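Local coordinates for phosphoenolpyruvate-protein phosphotransferase (Acinetobacter sp., PDB 3CI6) that probably transfers the phosphoryl group of phosphoenolpyruvate to a histidine of a partner protein, and is represented here by its GAF domain alone, at residues V42-Y48 against L59-L65; E112-L118 against V133-P139; R14-I19 against I31-Q35; L75-L81 against F103-P107. All coordinates share one frame; numbering follows the deposited sequence.

Contact 1: residues V42-Y48 against L59-L65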
loop_
_atom_site.group_PDB
_atom_site.type_symbol
_atom_site.label_atom_id
_atom_site.label_comp_id
_atom_site.label_asym_id
_atom_site.label_seq_id
_atom_site.Cartn_x
_atom_site.Cartn_y
_atom_site.Cartn_z
ATOM N N VAL B 42 -5.132 6.191 19.505
ATOM C CA VAL B 42 -6.540 6.540 19.339
ATOM C C VAL B 42 -7.417 5.486 19.996
ATOM O O VAL B 42 -7.005 4.359 20.209
ATOM C CB VAL B 42 -6.907 6.762 17.863
ATOM C CG1 VAL B 42 -6.157 8.010 17.326
ATOM C CG2 VAL B 42 -6.592 5.542 17.018
ATOM N N ASP B 43 -8.627 5.887 20.332
ATOM C CA ASP B 43 -9.542 5.008 21.055
ATOM C C ASP B 43 -10.013 3.843 20.207
ATOM O O ASP B 43 -10.118 2.722 20.706
ATOM C CB ASP B 43 -10.767 5.785 21.539
ATOM C CG ASP B 43 -10.432 6.799 22.592
ATOM O OD1 ASP B 43 -9.550 6.508 23.444
ATOM O OD2 ASP B 43 -11.077 7.893 22.600
ATOM N N VAL B 44 -10.335 4.120 18.942
ATOM C CA VAL B 44 -10.888 3.132 18.056
ATOM C C VAL B 44 -10.318 3.202 16.661
ATOM O O VAL B 44 -10.195 4.289 16.104
ATOM C CB VAL B 44 -12.434 3.272 17.943
ATOM C CG1 VAL B 44 -13.020 2.305 16.903
ATOM C CG2 VAL B 44 -13.088 3.130 19.316
ATOM N N CYS B 45 -9.949 2.054 16.100
ATOM C CA CYS B 45 -9.672 1.951 14.676
ATOM C C CYS B 45 -10.386 0.720 14.149
ATOM O O CYS B 45 -10.188 -0.366 14.673
ATOM C CB CYS B 45 -8.197 1.838 14.441
ATOM S SG CYS B 45 -7.789 1.682 12.646
ATOM N N SER B 46 -11.208 0.915 13.137
ATOM C CA SER B 46 -11.988 -0.166 12.555
ATOM C C SER B 46 -11.899 -0.139 11.056
ATOM O O SER B 46 -11.694 0.910 10.456
ATOM C CB SER B 46 -13.451 -0.013 12.923
ATOM O OG SER B 46 -13.670 0.141 14.305
ATOM N N ILE B 47 -12.159 -1.291 10.445
ATOM C CA ILE B 47 -12.214 -1.353 8.996
ATOM C C ILE B 47 -13.494 -2.043 8.566
ATOM O O ILE B 47 -13.896 -3.085 9.111
ATOM C CB ILE B 47 -10.976 -2.031 8.391
ATOM C CG1 ILE B 47 -11.001 -1.964 6.863
ATOM C CG2 ILE B 47 -10.830 -3.450 8.905
ATOM C CD1 ILE B 47 -11.069 -0.628 6.330
ATOM N N TYR B 48 -14.190 -1.368 7.665
ATOM C CA TYR B 48 -15.427 -1.860 7.076
ATOM C C TYR B 48 -15.126 -2.192 5.635
ATOM O O TYR B 48 -14.642 -1.339 4.857
ATOM C CB TYR B 48 -16.528 -0.754 7.155
ATOM C CG TYR B 48 -16.935 -0.384 8.535
ATOM C CD1 TYR B 48 -16.204 0.564 9.218
ATOM C CD2 TYR B 48 -18.035 -0.959 9.181
ATOM C CE1 TYR B 48 -16.518 0.935 10.509
ATOM C CE2 TYR B 48 -18.332 -0.583 10.475
ATOM C CZ TYR B 48 -17.565 0.361 11.115
ATOM O OH TYR B 48 -17.815 0.776 12.443
ATOM N N LEU B 59 -18.365 -4.615 9.102
ATOM C CA LEU B 59 -17.251 -4.428 10.018
ATOM C C LEU B 59 -16.429 -5.703 10.042
ATOM O O LEU B 59 -16.965 -6.774 10.352
ATOM C CB LEU B 59 -17.791 -4.135 11.416
ATOM C CG LEU B 59 -16.746 -3.979 12.496
ATOM C CD1 LEU B 59 -15.786 -2.818 12.277
ATOM C CD2 LEU B 59 -17.470 -3.822 13.843
HETATM N N MSE B 60 -15.171 -5.618 9.637
HETATM C CA MSE B 60 -14.292 -6.813 9.553
HETATM C C MSE B 60 -13.156 -6.922 10.541
HETATM O O MSE B 60 -12.601 -8.026 10.759
HETATM C CB MSE B 60 -13.719 -6.936 8.136
HETATM C CG MSE B 60 -14.749 -7.023 7.077
HETATM SE SE MSE B 60 -15.428 -8.791 6.982
HETATM C CE MSE B 60 -13.835 -9.738 6.282
ATOM N N ALA B 61 -12.830 -5.798 11.170
ATOM C CA ALA B 61 -11.818 -5.796 12.221
ATOM C C ALA B 61 -11.920 -4.506 13.008
ATOM O O ALA B 61 -12.315 -3.473 12.450
ATOM C CB ALA B 61 -10.441 -5.944 11.627
ATOM N N SER B 62 -11.565 -4.552 14.277
ATOM C CA SER B 62 -11.567 -3.353 15.102
ATOM C C SER B 62 -10.680 -3.487 16.310
ATOM O O SER B 62 -10.640 -4.534 16.967
ATOM C CB SER B 62 -12.966 -3.019 15.599
ATOM O OG SER B 62 -12.982 -1.771 16.299
ATOM N N LYS B 63 -9.977 -2.396 16.606
ATOM C CA LYS B 63 -9.404 -2.183 17.942
ATOM C C LYS B 63 -10.300 -1.153 18.620
ATOM O O LYS B 63 -10.416 -0.051 18.105
ATOM C CB LYS B 63 -7.940 -1.726 17.880
ATOM C CG LYS B 63 -7.283 -1.457 19.252
ATOM C CD LYS B 63 -7.822 -0.189 19.938
ATOM C CE LYS B 63 -6.850 0.413 20.969
ATOM N NZ LYS B 63 -7.456 1.616 21.663
ATOM N N GLY B 64 -10.958 -1.523 19.717
ATOM C CA GLY B 64 -11.719 -0.586 20.504
ATOM C C GLY B 64 -13.217 -0.796 20.510
ATOM O O GLY B 64 -13.848 -0.521 21.523
ATOM N N LEU B 65 -13.768 -1.300 19.392
ATOM C CA LEU B 65 -15.172 -1.728 19.407
ATOM C C LEU B 65 -15.270 -3.067 20.101
ATOM O O LEU B 65 -14.268 -3.762 20.301
ATOM C CB LEU B 65 -15.780 -1.792 18.017
ATOM C CG LEU B 65 -15.848 -0.438 17.298
ATOM C CD1 LEU B 65 -16.594 -0.650 15.950
ATOM C CD2 LEU B 65 -16.458 0.672 18.143
#

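Contact 2: residues E112-L118 against V133-P139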
loop_
_atom_site.group_PDB
_atom_site.type_symbol
_atom_site.label_atom_id
_atom_site.label_comp_id
_atom_site.label_asym_id
_atom_site.label_seq_id
_atom_site.Cartn_x
_atom_site.Cartn_y
_atom_site.Cartn_z
ATOM N N GLU B 112 -21.187 4.108 23.756
ATOM C CA GLU B 112 -20.127 5.128 23.638
ATOM C C GLU B 112 -20.396 6.173 22.555
ATOM O O GLU B 112 -20.977 5.857 21.513
ATOM C CB GLU B 112 -18.779 4.449 23.345
ATOM C CG GLU B 112 -18.381 3.319 24.310
ATOM C CD GLU B 112 -17.316 3.714 25.325
ATOM O OE1 GLU B 112 -17.258 4.897 25.723
ATOM O OE2 GLU B 112 -16.536 2.831 25.725
ATOM N N ILE B 113 -19.973 7.417 22.809
ATOM C CA ILE B 113 -20.065 8.509 21.831
ATOM C C ILE B 113 -18.637 8.931 21.439
ATOM O O ILE B 113 -17.749 9.133 22.294
ATOM C CB ILE B 113 -20.882 9.714 22.385
ATOM C CG1 ILE B 113 -21.536 10.526 21.265
ATOM C CG2 ILE B 113 -20.027 10.647 23.239
ATOM C CD1 ILE B 113 -22.871 11.145 21.677
ATOM N N TYR B 114 -18.418 9.035 20.136
ATOM C CA TYR B 114 -17.126 9.435 19.617
ATOM C C TYR B 114 -17.264 10.748 18.884
ATOM O O TYR B 114 -17.860 10.805 17.810
ATOM C CB TYR B 114 -16.568 8.349 18.675
ATOM C CG TYR B 114 -16.400 7.013 19.368
ATOM C CD1 TYR B 114 -15.398 6.817 20.270
ATOM C CD2 TYR B 114 -17.245 5.940 19.078
ATOM C CE1 TYR B 114 -15.247 5.610 20.939
ATOM C CE2 TYR B 114 -17.094 4.711 19.719
ATOM C CZ TYR B 114 -16.097 4.559 20.654
ATOM O OH TYR B 114 -15.930 3.364 21.326
ATOM N N ASN B 115 -16.645 11.787 19.425
ATOM C CA ASN B 115 -16.774 13.125 18.879
ATOM C C ASN B 115 -15.703 13.508 17.893
ATOM O O ASN B 115 -15.660 14.646 17.451
ATOM C CB ASN B 115 -16.832 14.143 20.005
ATOM C CG ASN B 115 -18.130 14.041 20.789
ATOM O OD1 ASN B 115 -19.205 13.905 20.199
ATOM N ND2 ASN B 115 -18.020 13.989 22.091
ATOM N N SER B 116 -14.828 12.569 17.536
ATOM C CA SER B 116 -13.927 12.761 16.404
ATOM C C SER B 116 -14.077 11.573 15.446
ATOM O O SER B 116 -14.279 10.447 15.874
ATOM C CB SER B 116 -12.478 12.886 16.872
ATOM O OG SER B 116 -11.920 11.601 17.084
ATOM N N PHE B 117 -13.996 11.860 14.149
ATOM C CA PHE B 117 -14.154 10.850 13.113
ATOM C C PHE B 117 -13.136 11.144 12.020
ATOM O O PHE B 117 -13.101 12.240 11.490
ATOM C CB PHE B 117 -15.548 10.945 12.495
ATOM C CG PHE B 117 -15.786 9.996 11.348
ATOM C CD1 PHE B 117 -15.495 10.384 10.057
ATOM C CD2 PHE B 117 -16.294 8.722 11.545
ATOM C CE1 PHE B 117 -15.723 9.561 9.007
ATOM C CE2 PHE B 117 -16.532 7.863 10.475
ATOM C CZ PHE B 117 -16.216 8.271 9.213
ATOM N N LEU B 118 -12.362 10.138 11.676
ATOM C CA LEU B 118 -11.424 10.214 10.571
ATOM C C LEU B 118 -11.630 8.989 9.702
ATOM O O LEU B 118 -11.305 7.870 10.095
ATOM C CB LEU B 118 -9.991 10.287 11.099
ATOM C CG LEU B 118 -8.840 10.114 10.124
ATOM C CD1 LEU B 118 -8.944 10.995 8.901
ATOM C CD2 LEU B 118 -7.493 10.376 10.860
ATOM N N VAL B 133 -11.890 3.589 9.585
ATOM C CA VAL B 133 -12.417 4.596 10.488
ATOM C C VAL B 133 -11.562 4.672 11.744
ATOM O O VAL B 133 -11.307 3.656 12.378
ATOM C CB VAL B 133 -13.850 4.250 10.859
ATOM C CG1 VAL B 133 -14.344 5.181 11.926
ATOM C CG2 VAL B 133 -14.764 4.264 9.596
ATOM N N VAL B 134 -11.131 5.872 12.105
ATOM C CA VAL B 134 -10.476 6.174 13.367
ATOM C C VAL B 134 -11.425 7.069 14.149
ATOM O O VAL B 134 -11.951 8.071 13.620
ATOM C CB VAL B 134 -9.105 6.828 13.118
ATOM C CG1 VAL B 134 -8.613 7.552 14.334
ATOM C CG2 VAL B 134 -8.089 5.791 12.626
ATOM N N GLN B 135 -11.718 6.703 15.383
ATOM C CA GLN B 135 -12.630 7.485 16.230
ATOM C C GLN B 135 -12.023 7.710 17.597
ATOM O O GLN B 135 -11.269 6.875 18.092
ATOM C CB GLN B 135 -13.966 6.781 16.416
ATOM C CG GLN B 135 -14.791 6.758 15.143
ATOM C CD GLN B 135 -16.037 5.919 15.323
ATOM O OE1 GLN B 135 -15.969 4.692 15.511
ATOM N NE2 GLN B 135 -17.192 6.591 15.332
ATOM N N ASN B 136 -12.371 8.826 18.215
ATOM C CA ASN B 136 -11.966 9.122 19.566
ATOM C C ASN B 136 -13.139 9.729 20.308
ATOM O O ASN B 136 -14.023 10.358 19.714
ATOM C CB ASN B 136 -10.788 10.070 19.561
ATOM C CG ASN B 136 -9.608 9.442 18.962
ATOM O OD1 ASN B 136 -8.859 8.758 19.668
ATOM N ND2 ASN B 136 -9.443 9.610 17.644
ATOM N N LYS B 137 -13.130 9.527 21.618
ATOM C CA LYS B 137 -14.221 10.031 22.444
ATOM C C LYS B 137 -14.360 11.553 22.365
ATOM O O LYS B 137 -15.453 12.085 22.117
ATOM C CB LYS B 137 -14.021 9.535 23.871
ATOM C CG LYS B 137 -14.303 8.068 24.008
ATOM C CD LYS B 137 -13.756 7.540 25.326
ATOM C CE LYS B 137 -13.932 6.054 25.430
ATOM N NZ LYS B 137 -13.621 5.626 26.827
ATOM N N GLN B 138 -13.258 12.242 22.517
ATOM C CA GLN B 138 -13.244 13.691 22.464
ATOM C C GLN B 138 -12.949 14.186 21.070
ATOM O O GLN B 138 -12.341 13.462 20.285
ATOM C CB GLN B 138 -12.146 14.183 23.389
ATOM C CG GLN B 138 -12.425 13.840 24.843
ATOM C CD GLN B 138 -11.171 13.652 25.672
ATOM O OE1 GLN B 138 -10.069 13.451 25.136
ATOM N NE2 GLN B 138 -11.333 13.710 27.001
ATOM N N PRO B 139 -13.307 15.438 20.770
ATOM C CA PRO B 139 -12.863 16.036 19.511
ATOM C C PRO B 139 -11.318 16.007 19.459
ATOM O O PRO B 139 -10.658 16.231 20.475
ATOM C CB PRO B 139 -13.404 17.470 19.589
ATOM C CG PRO B 139 -14.490 17.435 20.576
ATOM C CD PRO B 139 -14.056 16.414 21.590
HETATM O O HOH W 1 -17.093 9.314 15.331
HETATM O O HOH W 2 -10.891 10.561 14.806
#

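Contact 3: residues R14-I19 against I31-Q35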
loop_
_atom_site.group_PDB
_atom_site.type_symbol
_atom_site.label_atom_id
_atom_site.label_comp_id
_atom_site.label_asym_id
_atom_site.label_seq_id
_atom_site.Cartn_x
_atom_site.Cartn_y
_atom_site.Cartn_z
ATOM N N ARG B 14 7.375 -0.788 9.370
ATOM C CA ARG B 14 7.217 -1.949 10.239
ATOM C C ARG B 14 5.831 -2.566 10.083
ATOM O O ARG B 14 5.694 -3.794 9.985
ATOM C CB ARG B 14 7.442 -1.545 11.687
ATOM C CG ARG B 14 7.351 -2.667 12.624
ATOM C CD ARG B 14 8.061 -2.389 13.941
ATOM N NE ARG B 14 7.750 -1.097 14.537
ATOM C CZ ARG B 14 6.565 -0.747 15.038
ATOM N NH1 ARG B 14 6.427 0.472 15.562
ATOM N NH2 ARG B 14 5.507 -1.572 15.009
ATOM N N ILE B 15 4.808 -1.721 10.070
ATOM C CA ILE B 15 3.439 -2.204 9.932
ATOM C C ILE B 15 3.215 -2.770 8.541
ATOM O O ILE B 15 2.640 -3.852 8.382
ATOM C CB ILE B 15 2.423 -1.082 10.220
ATOM C CG1 ILE B 15 2.611 -0.543 11.622
ATOM C CG2 ILE B 15 1.008 -1.615 10.049
ATOM C CD1 ILE B 15 1.923 0.791 11.944
ATOM N N VAL B 16 3.718 -2.064 7.525
ATOM C CA VAL B 16 3.562 -2.543 6.154
ATOM C C VAL B 16 4.175 -3.953 5.976
ATOM O O VAL B 16 3.600 -4.849 5.344
ATOM C CB VAL B 16 4.148 -1.529 5.162
ATOM C CG1 VAL B 16 4.384 -2.166 3.819
ATOM C CG2 VAL B 16 3.266 -0.317 5.061
ATOM N N GLN B 17 5.327 -4.178 6.597
ATOM C CA GLN B 17 6.006 -5.471 6.489
ATOM C C GLN B 17 5.238 -6.554 7.214
ATOM O O GLN B 17 5.095 -7.645 6.686
ATOM C CB GLN B 17 7.473 -5.356 6.911
ATOM C CG GLN B 17 8.213 -4.492 5.878
ATOM C CD GLN B 17 9.677 -4.717 5.768
ATOM O OE1 GLN B 17 10.468 -4.089 6.493
ATOM N NE2 GLN B 17 10.074 -5.573 4.804
ATOM N N GLU B 18 4.677 -6.235 8.369
ATOM C CA GLU B 18 3.882 -7.222 9.087
ATOM C C GLU B 18 2.618 -7.552 8.304
ATOM O O GLU B 18 2.247 -8.739 8.201
ATOM C CB GLU B 18 3.562 -6.731 10.496
ATOM C CG GLU B 18 3.049 -7.835 11.409
ATOM C CD GLU B 18 2.637 -7.354 12.797
ATOM O OE1 GLU B 18 2.755 -6.157 13.128
ATOM O OE2 GLU B 18 2.166 -8.229 13.559
ATOM N N ILE B 19 1.956 -6.559 7.725
ATOM C CA ILE B 19 0.775 -6.848 6.879
ATOM C C ILE B 19 1.181 -7.670 5.645
ATOM O O ILE B 19 0.499 -8.624 5.230
ATOM C CB ILE B 19 0.059 -5.562 6.459
ATOM C CG1 ILE B 19 -0.558 -4.858 7.661
ATOM C CG2 ILE B 19 -1.031 -5.856 5.424
ATOM C CD1 ILE B 19 -1.015 -3.430 7.383
ATOM N N ILE B 31 -4.034 -6.935 12.013
ATOM C CA ILE B 31 -2.750 -6.246 12.219
ATOM C C ILE B 31 -2.915 -4.776 11.969
ATOM O O ILE B 31 -2.459 -3.943 12.753
ATOM C CB ILE B 31 -1.683 -6.806 11.270
ATOM C CG1 ILE B 31 -1.280 -8.200 11.714
ATOM C CG2 ILE B 31 -0.451 -5.945 11.277
ATOM C CD1 ILE B 31 -0.637 -9.038 10.555
HETATM N N MSE B 32 -3.570 -4.419 10.871
HETATM C CA MSE B 32 -3.671 -2.996 10.556
HETATM C C MSE B 32 -4.434 -2.207 11.620
HETATM O O MSE B 32 -3.963 -1.160 12.060
HETATM C CB MSE B 32 -4.312 -2.747 9.208
HETATM C CG MSE B 32 -4.199 -1.293 8.797
HETATM SE SE MSE B 32 -4.930 -1.083 7.067
HETATM C CE MSE B 32 -6.759 -1.713 7.481
ATOM N N VAL B 33 -5.602 -2.673 12.033
ATOM C CA VAL B 33 -6.385 -1.849 13.007
ATOM C C VAL B 33 -5.660 -1.714 14.336
ATOM O O VAL B 33 -5.678 -0.655 14.981
ATOM C CB VAL B 33 -7.854 -2.303 13.191
ATOM C CG1 VAL B 33 -8.584 -2.200 11.863
ATOM C CG2 VAL B 33 -7.952 -3.659 13.829
ATOM N N ASN B 34 -5.019 -2.774 14.800
ATOM C CA ASN B 34 -4.348 -2.733 16.099
ATOM C C ASN B 34 -3.088 -1.890 16.024
ATOM O O ASN B 34 -2.809 -1.104 16.923
ATOM C CB ASN B 34 -4.073 -4.149 16.563
ATOM C CG ASN B 34 -5.313 -4.780 17.145
ATOM O OD1 ASN B 34 -5.690 -4.467 18.290
ATOM N ND2 ASN B 34 -6.011 -5.585 16.356
ATOM N N GLN B 35 -2.325 -2.055 14.946
ATOM C CA GLN B 35 -1.124 -1.255 14.792
ATOM C C GLN B 35 -1.369 0.223 14.537
ATOM O O GLN B 35 -0.646 1.051 15.096
ATOM C CB GLN B 35 -0.173 -1.833 13.747
ATOM C CG GLN B 35 0.314 -3.219 14.054
ATOM C CD GLN B 35 1.232 -3.321 15.223
ATOM O OE1 GLN B 35 1.410 -2.359 15.991
ATOM N NE2 GLN B 35 1.879 -4.465 15.360
#

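Contact 4: residues L75-L81 against F103-P107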
loop_
_atom_site.group_PDB
_atom_site.type_symbol
_atom_site.label_atom_id
_atom_site.label_comp_id
_atom_site.label_asym_id
_atom_site.label_seq_id
_atom_site.Cartn_x
_atom_site.Cartn_y
_atom_site.Cartn_z
ATOM N N LEU B 75 -23.471 -1.578 7.407
ATOM C CA LEU B 75 -23.986 -0.288 6.998
ATOM C C LEU B 75 -24.402 -0.333 5.547
ATOM O O LEU B 75 -23.718 -0.939 4.726
ATOM C CB LEU B 75 -22.909 0.795 7.149
ATOM C CG LEU B 75 -22.362 1.013 8.563
ATOM C CD1 LEU B 75 -21.042 1.746 8.647
ATOM C CD2 LEU B 75 -23.441 1.756 9.357
ATOM N N GLN B 76 -25.499 0.333 5.193
ATOM C CA GLN B 76 -25.819 0.409 3.782
ATOM C C GLN B 76 -24.833 1.331 3.063
ATOM O O GLN B 76 -24.128 2.122 3.677
ATOM C CB GLN B 76 -27.234 0.903 3.557
ATOM C CG GLN B 76 -28.289 -0.013 4.171
ATOM C CD GLN B 76 -28.279 -1.408 3.558
ATOM O OE1 GLN B 76 -28.594 -1.590 2.375
ATOM N NE2 GLN B 76 -27.928 -2.404 4.370
ATOM N N LEU B 77 -24.777 1.208 1.748
ATOM C CA LEU B 77 -23.747 1.865 0.962
ATOM C C LEU B 77 -23.821 3.396 1.007
ATOM O O LEU B 77 -22.810 4.054 0.901
ATOM C CB LEU B 77 -23.773 1.350 -0.475
ATOM C CG LEU B 77 -23.333 -0.108 -0.607
ATOM C CD1 LEU B 77 -23.316 -0.457 -2.070
ATOM C CD2 LEU B 77 -21.963 -0.394 0.009
ATOM N N SER B 78 -25.004 3.941 1.215
ATOM C CA SER B 78 -25.158 5.395 1.309
ATOM C C SER B 78 -25.333 5.874 2.736
ATOM O O SER B 78 -25.755 7.010 2.963
ATOM C CB SER B 78 -26.368 5.822 0.477
ATOM O OG SER B 78 -27.559 5.208 0.953
ATOM N N GLU B 79 -25.000 5.029 3.714
ATOM C CA GLU B 79 -25.407 5.272 5.091
ATOM C C GLU B 79 -24.356 6.004 5.889
ATOM O O GLU B 79 -23.258 5.474 6.119
ATOM C CB GLU B 79 -25.758 3.949 5.787
ATOM C CG GLU B 79 -26.264 4.125 7.192
ATOM C CD GLU B 79 -26.822 2.852 7.813
ATOM O OE1 GLU B 79 -26.815 1.787 7.168
ATOM O OE2 GLU B 79 -27.346 2.936 8.955
ATOM N N GLY B 80 -24.720 7.208 6.347
ATOM C CA GLY B 80 -23.929 7.898 7.335
ATOM C C GLY B 80 -22.554 8.347 6.851
ATOM O O GLY B 80 -22.301 8.456 5.649
ATOM N N LEU B 81 -21.688 8.669 7.802
ATOM C CA LEU B 81 -20.340 9.131 7.441
ATOM C C LEU B 81 -19.500 8.078 6.732
ATOM O O LEU B 81 -18.729 8.422 5.820
ATOM C CB LEU B 81 -19.589 9.685 8.655
ATOM C CG LEU B 81 -20.163 10.953 9.272
ATOM C CD1 LEU B 81 -19.573 11.184 10.673
ATOM C CD2 LEU B 81 -19.916 12.126 8.267
ATOM N N PHE B 103 -27.316 13.123 11.795
ATOM C CA PHE B 103 -27.507 12.331 10.577
ATOM C C PHE B 103 -26.222 11.639 10.143
ATOM O O PHE B 103 -26.011 11.346 8.948
ATOM C CB PHE B 103 -28.074 13.212 9.462
ATOM C CG PHE B 103 -29.340 13.952 9.860
ATOM C CD1 PHE B 103 -30.579 13.334 9.766
ATOM C CD2 PHE B 103 -29.289 15.271 10.318
ATOM C CE1 PHE B 103 -31.733 14.007 10.123
ATOM C CE2 PHE B 103 -30.446 15.945 10.689
ATOM C CZ PHE B 103 -31.674 15.313 10.589
ATOM N N ALA B 104 -25.366 11.367 11.125
ATOM C CA ALA B 104 -24.121 10.609 10.904
ATOM C C ALA B 104 -24.367 9.130 10.645
ATOM O O ALA B 104 -23.506 8.437 10.078
ATOM C CB ALA B 104 -23.195 10.775 12.112
ATOM N N TYR B 105 -25.509 8.628 11.106
ATOM C CA TYR B 105 -25.869 7.203 10.981
ATOM C C TYR B 105 -24.675 6.272 11.148
ATOM O O TYR B 105 -24.406 5.395 10.317
ATOM C CB TYR B 105 -26.607 6.933 9.661
ATOM C CG TYR B 105 -27.903 7.694 9.522
ATOM C CD1 TYR B 105 -29.031 7.313 10.239
ATOM C CD2 TYR B 105 -28.006 8.790 8.671
ATOM C CE1 TYR B 105 -30.242 8.014 10.114
ATOM C CE2 TYR B 105 -29.197 9.492 8.538
ATOM C CZ TYR B 105 -30.311 9.100 9.263
ATOM O OH TYR B 105 -31.505 9.777 9.142
ATOM N N LEU B 106 -23.950 6.499 12.242
ATOM C CA LEU B 106 -22.814 5.681 12.601
ATOM C C LEU B 106 -23.328 4.320 13.035
ATOM O O LEU B 106 -24.465 4.194 13.516
ATOM C CB LEU B 106 -22.004 6.349 13.714
ATOM C CG LEU B 106 -21.329 7.659 13.308
ATOM C CD1 LEU B 106 -20.945 8.506 14.530
ATOM C CD2 LEU B 106 -20.097 7.379 12.455
ATOM N N PRO B 107 -22.512 3.283 12.832
ATOM C CA PRO B 107 -22.913 1.918 13.179
ATOM C C PRO B 107 -22.965 1.673 14.690
ATOM O O PRO B 107 -22.742 2.603 15.476
ATOM C CB PRO B 107 -21.827 1.072 12.531
ATOM C CG PRO B 107 -20.643 1.968 12.463
ATOM C CD PRO B 107 -21.163 3.339 12.245
HETATM O O HOH W 3 -22.004 5.629 8.583
#

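Contact 1: residues V42-Y48 against L59-L65
The ring of Tyr48 lies under the side chain of Leu59: CD1 of Leu59 sits 4.0 Å from the centroid of the Tyr48 ring, a CH-pi contact over one face, offset toward the rim. With chi1 near 177°, Leu59 swings CD1 over the ring and against Ser46 CB. On the same face of the sheet the hydroxyls of Ser46 and Ser62 meet, OG to OG 2.8 Å. Ser62 OG also accepts from Leu65 N, an ST motif; beyond it Leu65 crosses Val44 at about a right angle. On the other face CG2 of Ile47 meets CB of Ala61 at 3.7 Å. Lys63 bends at chi2 and reaches across to the loop before strand 44-51, its NZ hydrogen-bonded to Val42 O (3.1 Å) and Asp43 O (3.0 Å), the first in the carbonyl plane, the second from above it. The backbones pair antiparallel as a beta hairpin of the GAF domain sheet, and a classic beta bulge sets Met60 and Ala61 opposite Ile47. Strand 44-51 runs between strands 56-63 and 127-136, while helix 25-40 covers the Cys45 and Lys63 face through Val36 and Ala37.

Contact 2: residues E112-L118 against V133-P139
Val133 begins the contact by laying CG1 3.8 Å from Phe117 CE2. Val134 then forms a hydrogen-bonded antiparallel pair with Leu118, Val134 N to Leu118 O being 2.8 Å and nearly straight at 170°. Gln135, on the same face of the sheet as Phe117, crosses the Tyr114 side chain at about a right angle, its amide plane 44° from the ring. Its NE2 gives a 2.7 Å bond to a water that also donates to Tyr114 O and Ser116 O, tying three residues together. Asn136 O takes the N-H of Ser116 at 3.2 Å, whereas the return bond, Asn136 N to Ser116 O, is weak; the side-chain OD1 accepts from Asp43 N. Lys137 O accepts from Asn115 N, and the extended side chain passes Tyr114 CE1 to a long salt bridge with Glu112 (NZ to OE1 3.9 Å). Pro139 CD packs on Asn115 CB. In this hairpin strand 127-136 borders strand 44-51; helix 80-88 covers Phe117, and Leu150 of helix 144-167 covers Leu118 and Val134.

Contact 3: residues R14-I19 against I31-Q35
Ile31 and Gln35, one helical turn apart, present their side chains to helix 7-20, and Glu18 meets both. CG2 of Ile31 touches the Glu18 carboxylate (CD at 3.7 Å) and, on the side of Ile19, comes 3.8 Å from CG1 of that residue, the two isoleucines sliding past each other in opposite directions. The CD1 branch of Ile31 extends to the backbone, 3.7 Å from Glu18 O. The glutamate leaves its helix with CG anti to the backbone N and stays extended beyond, so that its aliphatic part lies obliquely across Ile31 while the carboxylate reaches Gln35. There NE2 of Gln35 donates to OE1 of Glu18 at 2.9 Å. The bond is bent, 136° at the hydrogen; it uses the syn lone pair, with OE1 tilted out of the amide plane and the two flat groups turned 65° apart. A bend at chi2 turns the Gln35 amide to Glu18, and CB rests on Ile15 CG1 at 3.7 Å. Ile19 CD1 completes the row on Met32 CB, 3.8 Å away. Val16 and Gln17 touch Ala155 and Val151 of the second subunit. The contact is an antiparallel pairing of consecutive helices, the axes of segments 14-19 and 31-35 approaching to 10.1 Å at 157°, with an apolar seam bordered by one polar bridge; helix 25-40 packs on the GAF sheet, and helix 7-20 lies against it and helix 144-167.

Contact 4: residues L75-L81 against F103-P107
The edge strand 74-76 of the GAF sheet and the turn leading to helix 80-88 are met here by the loop that joins strands 92-94 and 116-124. Leu75 lies obliquely over the ring of Pro107: both methyls lie against one side of it, CD2 3.6 Å from Pro107 CB and CD1 3.8 Å from Pro107 CG. A type I turn, Gln76 to Glu79, follows. The first torsion of Glu79 (chi1 -177°) sets CG 3.8 Å from Tyr105 CB, and the extended chain beyond carries the carboxylate back to the turn, OE1 accepting from Gln76 N at 2.8 Å through its anti lone pair, a nearly straight bond of 167°. OE1 also bonds a glycerol, probably from the crystallisation liquor. Helix 80-88 packs on the face of the antiparallel GAF sheet that carries Phe117, on which Leu81 and Leu106 both rest. A water joins loop and turn, donating to Glu79 O at 2.8 Å and to Tyr105 O. Gly80 CA lies 3.7 Å from Tyr105 CB. Leu81 N donates to Ala104 O at 2.9 Å, though the place of that oxygen is less sure. Leu81 directs CD1 to Ala104 CB at 3.9 Å and, more loosely, toward Leu106 CD2.

Contacts 1 and 2 are the two hairpins of one sheet, joined where strands 44-51 and 127-136 run side by side and where Asp43 reaches Lys137 N. Contact 1 lies deepest, its centre about 7 Å from that of the chain; the centres of the others lie 13 to 14 Å from it, and contact 2 passes from buried strands to an exposed charged end. Contact 3 pairs helices on one side of the sheet, its Val33 resting on the strands of contact 1, whereas contact 4 packs a loop beneath the other face, against Tyr48 of contact 1 and Phe117 of contact 2. Backbone ladders dominate the hairpins; side-chain packing does most of the work in contacts 3 and 4.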